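Local coordinates for protein beta-lactamase (Serratia marcescens, PDB 5GWA) that probably hydrolyses beta-lactam antibiotics to substituted beta-amino acids, as a class A extended-spectrum beta-lactamase, and binds the inhibitor avibactam, at residues I133-A145 against T159-K173. Residues are numbered along the deposited sequence; the frame is centred on the assembly and turned at random.
Sequences ISKLGVKNISIKA and TNWTTPDATVQLLKK. With NA (sodium ion), chain V; NA (sodium ion), chain L; NA (sodium ion), chain K.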
ATOM      1  N   ILE A 133     -22.135  10.783 -12.002  1.00 14.63           N
ATOM      2  CA  ILE A 133     -21.527  12.091 -11.905  1.00 15.41           C
ATOM      3  C   ILE A 133     -21.943  12.975 -13.077  1.00 16.77           C
ATOM      4  O   ILE A 133     -22.344  14.132 -12.862  1.00 16.03           O
ATOM      5  CB  ILE A 133     -19.986  11.969 -11.853  1.00 14.91           C
ATOM      6  CG1 ILE A 133     -19.562  11.283 -10.544  1.00 14.54           C
ATOM      7  CG2 ILE A 133     -19.328  13.352 -11.939  1.00 17.88           C
ATOM      8  CD1 ILE A 133     -19.963  11.949  -9.254  1.00 15.12           C
ATOM      9  N   SER A 134     -21.841  12.448 -14.292  1.00 15.62           N
ATOM     10  CA  SER A 134     -22.246  13.175 -15.484  1.00 18.13           C
ATOM     11  C   SER A 134     -23.676  13.704 -15.334  1.00 20.63           C
ATOM     12  O   SER A 134     -23.977  14.863 -15.701  1.00 19.19           O
ATOM     13  CB  SER A 134     -22.154  12.295 -16.723  1.00 20.70           C
ATOM     14  OG  SER A 134     -22.580  13.044 -17.854  1.00 24.63           O
ATOM     15  N   LYS A 135     -24.544  12.886 -14.761  1.00 19.29           N
ATOM     16  CA  LYS A 135     -25.968  13.269 -14.664  1.00 18.37           C
ATOM     17  C   LYS A 135     -26.296  14.261 -13.565  1.00 24.60           C
ATOM     18  O   LYS A 135     -27.382  14.877 -13.572  1.00 22.96           O
ATOM     19  CB  LYS A 135     -26.833  12.027 -14.513  1.00 19.64           C
ATOM     20  CG  LYS A 135     -26.786  11.130 -15.723  1.00 23.84           C
ATOM     21  CD  LYS A 135     -27.820  11.579 -16.752  1.00 31.60           C
ATOM     22  CE  LYS A 135     -27.721  10.762 -18.024  1.00 34.08           C
ATOM     23  NZ  LYS A 135     -28.720  11.241 -19.024  1.00 39.67           N
ATOM     24  N   LEU A 136     -25.317  14.559 -12.718  1.00 20.16           N
ATOM     25  CA  LEU A 136     -25.446  15.677 -11.795  1.00 20.01           C
ATOM     26  C   LEU A 136     -25.312  17.029 -12.517  1.00 21.69           C
ATOM     27  O   LEU A 136     -25.509  18.078 -11.893  1.00 23.60           O
ATOM     28  CB  LEU A 136     -24.413  15.555 -10.669  1.00 21.09           C
ATOM     29  CG  LEU A 136     -24.580  14.345  -9.750  1.00 19.03           C
ATOM     30  CD1 LEU A 136     -23.449  14.296  -8.732  1.00 20.23           C
ATOM     31  CD2 LEU A 136     -25.916  14.333  -9.029  1.00 22.53           C
ATOM     32  N   GLY A 137     -24.918  16.990 -13.795  1.00 18.74           N
ATOM     33  CA  GLY A 137     -24.646  18.171 -14.593  1.00 22.19           C
ATOM     34  C   GLY A 137     -23.228  18.699 -14.506  1.00 19.74           C
ATOM     35  O   GLY A 137     -23.021  19.904 -14.583  1.00 22.60           O
ATOM     36  N   VAL A 138     -22.286  17.825 -14.158  1.00 17.02           N
ATOM     37  CA  VAL A 138     -20.863  18.198 -14.130  1.00 15.98           C
ATOM     38  C   VAL A 138     -20.118  17.493 -15.245  1.00 17.11           C
ATOM     39  O   VAL A 138     -19.875  16.266 -15.177  1.00 16.41           O
ATOM     40  CB  VAL A 138     -20.184  17.862 -12.786  1.00 15.76           C
ATOM     41  CG1 VAL A 138     -18.738  18.369 -12.766  1.00 17.01           C
ATOM     42  CG2 VAL A 138     -20.977  18.441 -11.637  1.00 16.36           C
ATOM     43  N   LYS A 139     -19.692  18.261 -16.246  1.00 14.80           N
ATOM     44  CA  LYS A 139     -18.960  17.718 -17.373  0.50 14.26           C
ATOM     45  C   LYS A 139     -17.477  17.588 -16.997  1.00 13.42           C
ATOM     46  O   LYS A 139     -17.050  18.114 -15.962  1.00 16.83           O
ATOM     47  CB  LYS A 139     -19.106  18.611 -18.601  0.50 16.01           C
ATOM     48  CG  LYS A 139     -20.537  18.760 -19.103  0.50 16.98           C
ATOM     49  CD  LYS A 139     -20.551  19.393 -20.481  0.50 20.58           C
ATOM     50  CE  LYS A 139     -21.884  19.180 -21.168  0.50 23.10           C
ATOM     51  NZ  LYS A 139     -22.820  20.262 -20.780  0.50 24.16           N
ATOM     52  N   ASN A 140     -16.712  16.948 -17.863  1.00 12.96           N
ATOM     53  CA  ASN A 140     -15.228  16.961 -17.772  1.00 13.31           C
ATOM     54  C   ASN A 140     -14.707  16.173 -16.596  1.00 13.93           C
ATOM     55  O   ASN A 140     -13.617  16.474 -16.069  1.00 12.69           O
ATOM     56  CB  ASN A 140     -14.655  18.361 -17.769  1.00 13.53           C
ATOM     57  CG  ASN A 140     -14.584  18.952 -19.161  1.00 13.05           C
ATOM     58  OD1 ASN A 140     -14.576  18.220 -20.158  1.00 18.33           O
ATOM     59  ND2 ASN A 140     -14.687  20.239 -19.240  1.00 16.74           N
ATOM     60  N   ILE A 141     -15.391  15.080 -16.287  1.00 13.10           N
ATOM     61  CA  ILE A 141     -14.877  14.055 -15.391  1.00 12.87           C
ATOM     62  C   ILE A 141     -15.019  12.706 -16.084  1.00 13.65           C
ATOM     63  O   ILE A 141     -16.114  12.382 -16.580  1.00 14.41           O
ATOM     64  CB  ILE A 141     -15.637  14.028 -14.044  1.00 11.58           C
ATOM     65  CG1 ILE A 141     -15.528  15.389 -13.343  1.00 11.22           C
ATOM     66  CG2 ILE A 141     -15.083  12.935 -13.122  1.00 12.99           C
ATOM     67  CD1 ILE A 141     -16.331  15.563 -12.084  1.00 10.98           C
ATOM     68  N   SER A 142     -13.962  11.903 -16.035  1.00 12.56           N
ATOM     69  CA  SER A 142     -13.944  10.581 -16.656  1.00 12.23           C
ATOM     70  C   SER A 142     -13.581   9.547 -15.612  1.00 13.06           C
ATOM     71  O   SER A 142     -12.487   9.600 -15.044  1.00 12.16           O
ATOM     72  CB  SER A 142     -12.951  10.545 -17.805  1.00 14.23           C
ATOM     73  OG  SER A 142     -12.793   9.229 -18.314  1.00 19.42           O
ATOM     74  N   ILE A 143     -14.479   8.595 -15.380  1.00 11.79           N
ATOM     75  CA  ILE A 143     -14.227   7.496 -14.437  1.00 10.76           C
ATOM     76  C   ILE A 143     -14.291   6.190 -15.217  1.00 14.09           C
ATOM     77  O   ILE A 143     -15.386   5.762 -15.659  1.00 15.67           O
ATOM     78  CB  ILE A 143     -15.187   7.549 -13.237  1.00 11.45           C
ATOM     79  CG1 ILE A 143     -14.961   8.852 -12.446  1.00 10.98           C
ATOM     80  CG2 ILE A 143     -15.087   6.304 -12.354  1.00 11.67           C
ATOM     81  CD1 ILE A 143     -16.033   9.219 -11.454  1.00 13.32           C
ATOM     82  N   LYS A 144     -13.136   5.530 -15.300  1.00 12.23           N
ATOM     83  CA  LYS A 144     -12.956   4.399 -16.198  1.00 12.99           C
ATOM     84  C   LYS A 144     -12.328   3.168 -15.548  1.00 14.48           C
ATOM     85  O   LYS A 144     -12.365   2.099 -16.131  1.00 15.34           O
ATOM     86  CB  LYS A 144     -12.138   4.839 -17.381  1.00 13.37           C
ATOM     87  CG  LYS A 144     -12.822   5.902 -18.228  1.00 15.84           C
ATOM     88  CD  LYS A 144     -14.038   5.413 -18.964  1.00 16.29           C
ATOM     89  CE  LYS A 144     -14.826   6.610 -19.502  1.00 20.39           C
ATOM     90  NZ  LYS A 144     -15.918   6.170 -20.412  1.00 26.28           N
ATOM     91  N   ALA A 145     -11.528   3.362 -14.507  1.00 13.08           N
ATOM     92  CA  ALA A 145     -10.688   2.248 -14.040  1.00 12.23           C
ATOM     93  C   ALA A 145     -10.727   2.159 -12.529  1.00 11.50           C
ATOM     94  O   ALA A 145     -10.639   3.153 -11.836  1.00 11.17           O
ATOM     95  CB  ALA A 145      -9.258   2.424 -14.457  1.00 12.81           C
ATOM     96  N   THR A 159      -6.706   7.583 -17.566  1.00 13.63           N
ATOM     97  CA  THR A 159      -8.087   7.419 -18.004  1.00 13.15           C
ATOM     98  C   THR A 159      -9.099   7.887 -16.984  1.00 12.91           C
ATOM     99  O   THR A 159     -10.277   8.089 -17.306  1.00 15.07           O
ATOM    100  CB  THR A 159      -8.421   5.981 -18.443  1.00 14.47           C
ATOM    101  OG1 THR A 159      -8.417   5.088 -17.322  1.00 14.48           O
ATOM    102  CG2 THR A 159      -7.428   5.498 -19.461  1.00 16.15           C
ATOM    103  N   ASN A 160      -8.661   7.999 -15.734  1.00 11.72           N
ATOM    104  CA  ASN A 160      -9.463   8.575 -14.668  1.00 11.67           C
ATOM    105  C   ASN A 160      -9.058  10.038 -14.487  1.00 11.62           C
ATOM    106  O   ASN A 160      -8.216  10.369 -13.652  1.00 13.01           O
ATOM    107  CB  ASN A 160      -9.225   7.854 -13.353  1.00 12.78           C
ATOM    108  CG  ASN A 160      -9.814   6.476 -13.315  1.00 11.78           C
ATOM    109  OD1 ASN A 160     -10.891   6.223 -13.844  1.00 12.62           O
ATOM    110  ND2 ASN A 160      -9.161   5.592 -12.625  1.00 11.46           N
ATOM    111  N   TRP A 161      -9.612  10.905 -15.323  1.00 11.87           N
ATOM    112  CA  TRP A 161      -9.144  12.285 -15.404  1.00 12.68           C
ATOM    113  C   TRP A 161     -10.224  13.282 -15.082  1.00 11.52           C
ATOM    114  O   TRP A 161     -11.428  12.959 -15.104  1.00 11.16           O
ATOM    115  CB  TRP A 161      -8.570  12.588 -16.800  1.00 12.28           C
ATOM    116  CG  TRP A 161      -9.546  12.374 -17.961  1.00 12.06           C
ATOM    117  CD1 TRP A 161      -9.529  11.343 -18.856  1.00 13.62           C
ATOM    118  CD2 TRP A 161     -10.543  13.292 -18.434  1.00 14.19           C
ATOM    119  NE1 TRP A 161     -10.554  11.498 -19.774  1.00 14.15           N
ATOM    120  CE2 TRP A 161     -11.161  12.704 -19.560  1.00 13.18           C
ATOM    121  CE3 TRP A 161     -10.975  14.547 -18.021  1.00 12.23           C
ATOM    122  CZ2 TRP A 161     -12.228  13.313 -20.227  1.00 14.41           C
ATOM    123  CZ3 TRP A 161     -12.019  15.153 -18.713  1.00 13.92           C
ATOM    124  CH2 TRP A 161     -12.616  14.527 -19.803  1.00 14.26           C
ATOM    125  N   THR A 162      -9.802  14.511 -14.821  1.00 11.53           N
ATOM    126  CA  THR A 162     -10.712  15.588 -14.529  1.00 11.31           C
ATOM    127  C   THR A 162     -10.136  16.919 -14.945  1.00 11.33           C
ATOM    128  O   THR A 162      -8.907  17.082 -14.967  1.00 11.70           O
ATOM    129  CB  THR A 162     -11.041  15.620 -13.013  1.00 10.98           C
ATOM    130  OG1 THR A 162     -12.166  16.471 -12.780  1.00 10.65           O
ATOM    131  CG2 THR A 162      -9.852  16.096 -12.199  1.00 11.23           C
ATOM    132  N   THR A 163     -11.004  17.899 -15.168  1.00 11.09           N
ATOM    133  CA  THR A 163     -10.568  19.264 -15.092  1.00 10.48           C
ATOM    134  C   THR A 163     -10.705  19.748 -13.654  1.00 10.79           C
ATOM    135  O   THR A 163     -11.484  19.228 -12.887  1.00 11.08           O
ATOM    136  CB  THR A 163     -11.362  20.205 -15.985  1.00 12.30           C
ATOM    137  OG1 THR A 163     -12.738  20.171 -15.621  1.00 12.32           O
ATOM    138  CG2 THR A 163     -11.169  19.865 -17.471  1.00 13.00           C
ATOM    139  N   PRO A 164      -9.903  20.746 -13.255  1.00 11.69           N
ATOM    140  CA  PRO A 164     -10.001  21.146 -11.831  1.00 11.88           C
ATOM    141  C   PRO A 164     -11.294  21.884 -11.505  1.00 11.73           C
ATOM    142  O   PRO A 164     -11.803  21.791 -10.383  1.00 12.02           O
ATOM    143  CB  PRO A 164      -8.797  22.036 -11.596  1.00 13.15           C
ATOM    144  CG  PRO A 164      -7.975  21.999 -12.835  1.00 17.05           C
ATOM    145  CD  PRO A 164      -8.765  21.355 -13.945  1.00 13.56           C
ATOM    146  N   ASP A 165     -11.803  22.666 -12.457  1.00 11.65           N
ATOM    147  CA  ASP A 165     -13.066  23.352 -12.278  1.00 11.91           C
ATOM    148  C   ASP A 165     -14.243  22.400 -12.190  1.00 12.49           C
ATOM    149  O   ASP A 165     -15.105  22.608 -11.347  1.00 12.82           O
ATOM    150  CB  ASP A 165     -13.274  24.469 -13.308  1.00 14.24           C
ATOM    151  CG  ASP A 165     -13.170  24.000 -14.739  1.00 16.12           C
ATOM    152  OD1 ASP A 165     -12.291  23.204 -15.105  1.00 15.42           O
ATOM    153  OD2 ASP A 165     -13.983  24.478 -15.560  1.00 19.82           O
ATOM    154  N   ALA A 166     -14.191  21.271 -12.895  1.00 11.19           N
ATOM    155  CA  ALA A 166     -15.230  20.250 -12.696  1.00 10.66           C
ATOM    156  C   ALA A 166     -15.257  19.846 -11.218  1.00  9.91           C
ATOM    157  O   ALA A 166     -16.329  19.659 -10.616  1.00 11.57           O
ATOM    158  CB  ALA A 166     -15.000  19.050 -13.565  1.00 11.26           C
ATOM    159  N   THR A 167     -14.083  19.595 -10.656  1.00 10.57           N
ATOM    160  CA  THR A 167     -14.037  19.126  -9.298  1.00  9.17           C
ATOM    161  C   THR A 167     -14.704  20.082  -8.337  1.00  9.73           C
ATOM    162  O   THR A 167     -15.494  19.656  -7.490  1.00 10.17           O
ATOM    163  CB  THR A 167     -12.592  18.886  -8.852  1.00  9.53           C
ATOM    164  OG1 THR A 167     -11.913  18.070  -9.817  1.00 10.64           O
ATOM    165  CG2 THR A 167     -12.559  18.250  -7.500  1.00 11.08           C
ATOM    166  N   VAL A 168     -14.367  21.367  -8.412  1.00  9.36           N
ATOM    167  CA  VAL A 168     -14.946  22.302  -7.461  1.00 11.27           C
ATOM    168  C   VAL A 168     -16.447  22.556  -7.740  1.00  9.69           C
ATOM    169  O   VAL A 168     -17.197  22.767  -6.788  1.00 11.49           O
ATOM    170  CB  VAL A 168     -14.182  23.616  -7.317  1.00 10.77           C
ATOM    171  CG1 VAL A 168     -12.799  23.404  -6.738  1.00 11.61           C
ATOM    172  CG2 VAL A 168     -14.144  24.392  -8.634  1.00 13.21           C
ATOM    173  N   GLN A 169     -16.888  22.475  -8.989  1.00 11.05           N
ATOM    174  CA  GLN A 169     -18.331  22.481  -9.295  1.00 11.14           C
ATOM    175  C   GLN A 169     -19.036  21.360  -8.562  1.00 14.19           C
ATOM    176  O   GLN A 169     -20.088  21.571  -7.929  1.00 14.34           O
ATOM    177  CB  GLN A 169     -18.561  22.387 -10.792  1.00 12.88           C
ATOM    178  CG  GLN A 169     -18.130  23.642 -11.537  1.00 16.11           C
ATOM    179  CD  GLN A 169     -17.863  23.392 -13.008  1.00 19.93           C
ATOM    180  OE1 GLN A 169     -18.375  22.433 -13.593  1.00 21.63           O
ATOM    181  NE2 GLN A 169     -17.097  24.283 -13.626  1.00 21.78           N
ATOM    182  N   LEU A 170     -18.452  20.168  -8.644  1.00 11.44           N
ATOM    183  CA  LEU A 170     -19.017  19.030  -7.940  1.00 12.32           C
ATOM    184  C   LEU A 170     -18.983  19.205  -6.441  1.00 13.00           C
ATOM    185  O   LEU A 170     -19.931  18.789  -5.725  1.00 12.88           O
ATOM    186  CB  LEU A 170     -18.316  17.748  -8.386  1.00 12.74           C
ATOM    187  CG  LEU A 170     -18.807  16.429  -7.789  1.00 12.38           C
ATOM    188  CD1 LEU A 170     -20.205  16.144  -8.338  1.00 12.76           C
ATOM    189  CD2 LEU A 170     -17.891  15.250  -8.129  1.00 11.25           C
ATOM    190  N   LEU A 171     -17.847  19.657  -5.899  1.00 11.47           N
ATOM    191  CA  LEU A 171     -17.738  19.877  -4.457  1.00 11.46           C
ATOM    192  C   LEU A 171     -18.767  20.874  -3.936  1.00 12.53           C
ATOM    193  O   LEU A 171     -19.278  20.713  -2.828  1.00 12.58           O
ATOM    194  CB  LEU A 171     -16.336  20.355  -4.083  1.00 11.66           C
ATOM    195  CG  LEU A 171     -15.250  19.293  -4.170  1.00 10.43           C
ATOM    196  CD1 LEU A 171     -13.898  19.950  -4.235  1.00 11.34           C
ATOM    197  CD2 LEU A 171     -15.284  18.299  -3.021  1.00 12.46           C
ATOM    198  N   LYS A 172     -19.079  21.891  -4.737  1.00 12.55           N
ATOM    199  CA  LYS A 172     -20.069  22.893  -4.348  1.00 13.09           C
ATOM    200  C   LYS A 172     -21.508  22.358  -4.367  1.00 13.16           C
ATOM    201  O   LYS A 172     -22.229  22.550  -3.373  1.00 16.08           O
ATOM    202  CB  LYS A 172     -19.930  24.124  -5.243  1.00 13.84           C
ATOM    203  CG  LYS A 172     -20.945  25.216  -4.967  1.00 14.75           C
ATOM    204  CD  LYS A 172     -20.594  26.466  -5.738  1.00 16.95           C
ATOM    205  CE  LYS A 172     -21.561  27.600  -5.461  1.00 20.36           C
ATOM    206  NZ  LYS A 172     -20.988  28.917  -5.851  1.00 19.60           N
ATOM    207  N   LYS A 173     -21.851  21.570  -5.381  1.00 14.14           N
ATOM    208  CA  LYS A 173     -23.148  20.862  -5.442  1.00 15.92           C
ATOM    209  C   LYS A 173     -23.282  20.002  -4.203  1.00 16.24           C
ATOM    210  O   LYS A 173     -24.298  19.991  -3.499  1.00 15.96           O
ATOM    211  CB  LYS A 173     -23.227  19.990  -6.684  1.00 16.93           C
ATOM    212  CG  LYS A 173     -23.359  20.770  -7.981  1.00 22.13           C
ATOM    213  CD  LYS A 173     -23.700  19.851  -9.140  1.00 22.16           C
ATOM    214  CE  LYS A 173     -23.781  20.612 -10.446  1.00 29.50           C
ATOM    215  NZ  LYS A 173     -25.172  21.129 -10.613  1.00 30.61           N
TER
HETATM  216 NA    NA V 321     -18.559  14.319 -16.459  1.00 23.54          NA
HETATM  217 NA    NA L 311     -14.774  21.681 -16.640  1.00 25.18          NA
HETATM  218 NA    NA K 310     -11.929  23.343 -17.811  1.00 23.08          NA
HETATM  219  O   HOH W   1     -20.025  14.412 -18.758  1.00 29.99           O
HETATM  220  O   HOH W   2     -21.104  22.043 -13.372  1.00 32.71           O
HETATM  221  O   HOH W   3     -17.165  20.874 -15.605  1.00 18.69           O
HETATM  222  O   HOH W   4     -18.544  11.781 -15.275  1.00 17.54           O
HETATM  223  O   HOH W   5     -12.672  25.647 -19.088  1.00 40.38           O
HETATM  224  O   HOH W   6     -12.510  22.606 -20.337  1.00 25.99           O
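In a small antiparallel sheet of this class A beta-lactamase, strand 161-162 lies between strands 43-44 and 141-142, and Ile141 faces Thr162 as a non-hydrogen-bonded pair. The register is fixed on one side by Ser142 N donating to Trp161 O (2.9 Å) and, past the pair, by Thr163 N donating to Asn140 O at the start of helix 164-175. The return bond from Trp161 N to Ser142 O is weak. Side-chain bonds occur at the same end. Ser142 OG, anti to its own N, reaches across to Thr159 O at 2.9 Å. The Trp161 chi1 of 58° swings the indole in front of Ser142 CB, which lies 3.4 Å from the centroid of the five-membered ring of Trp161 and 17° off its normal, a CH-pi contact over the face. Asn160 binds the chain beyond the strand with both ends of its amide. OD1 accepts from Lys144 N in a nearly straight bond (2.8 Å, 173° at the hydrogen) and from Ala145 N, while ND2 donates to Ala145 O at 3.0 Å; Tyr49 also binds that carbonyl.

Beyond the sheet in sequence, helix 164-175 packs against the loop 136-140 and Ile141. Ala166 CB touches both Val138 CG1 and Ile141 CG1, and Leu170 CD1 meets Leu136 CD1 at 3.8 Å. A sodium ion is bound by Thr163 OG1 (2.7 Å) and a water that also donates to Lys139 O and Gln169 OE1, tying the loop to the helix through solvent.

Three bonds to one buried amide fix the rotation of Asn160, whose side chain lies about 10 Å from bound avibactam. The contact is thus joined in three ways: directed polar bonds along Asn140 to Ala145, apolar packing of the loop on the helix, and a sodium and water link at Thr163 and Gln169.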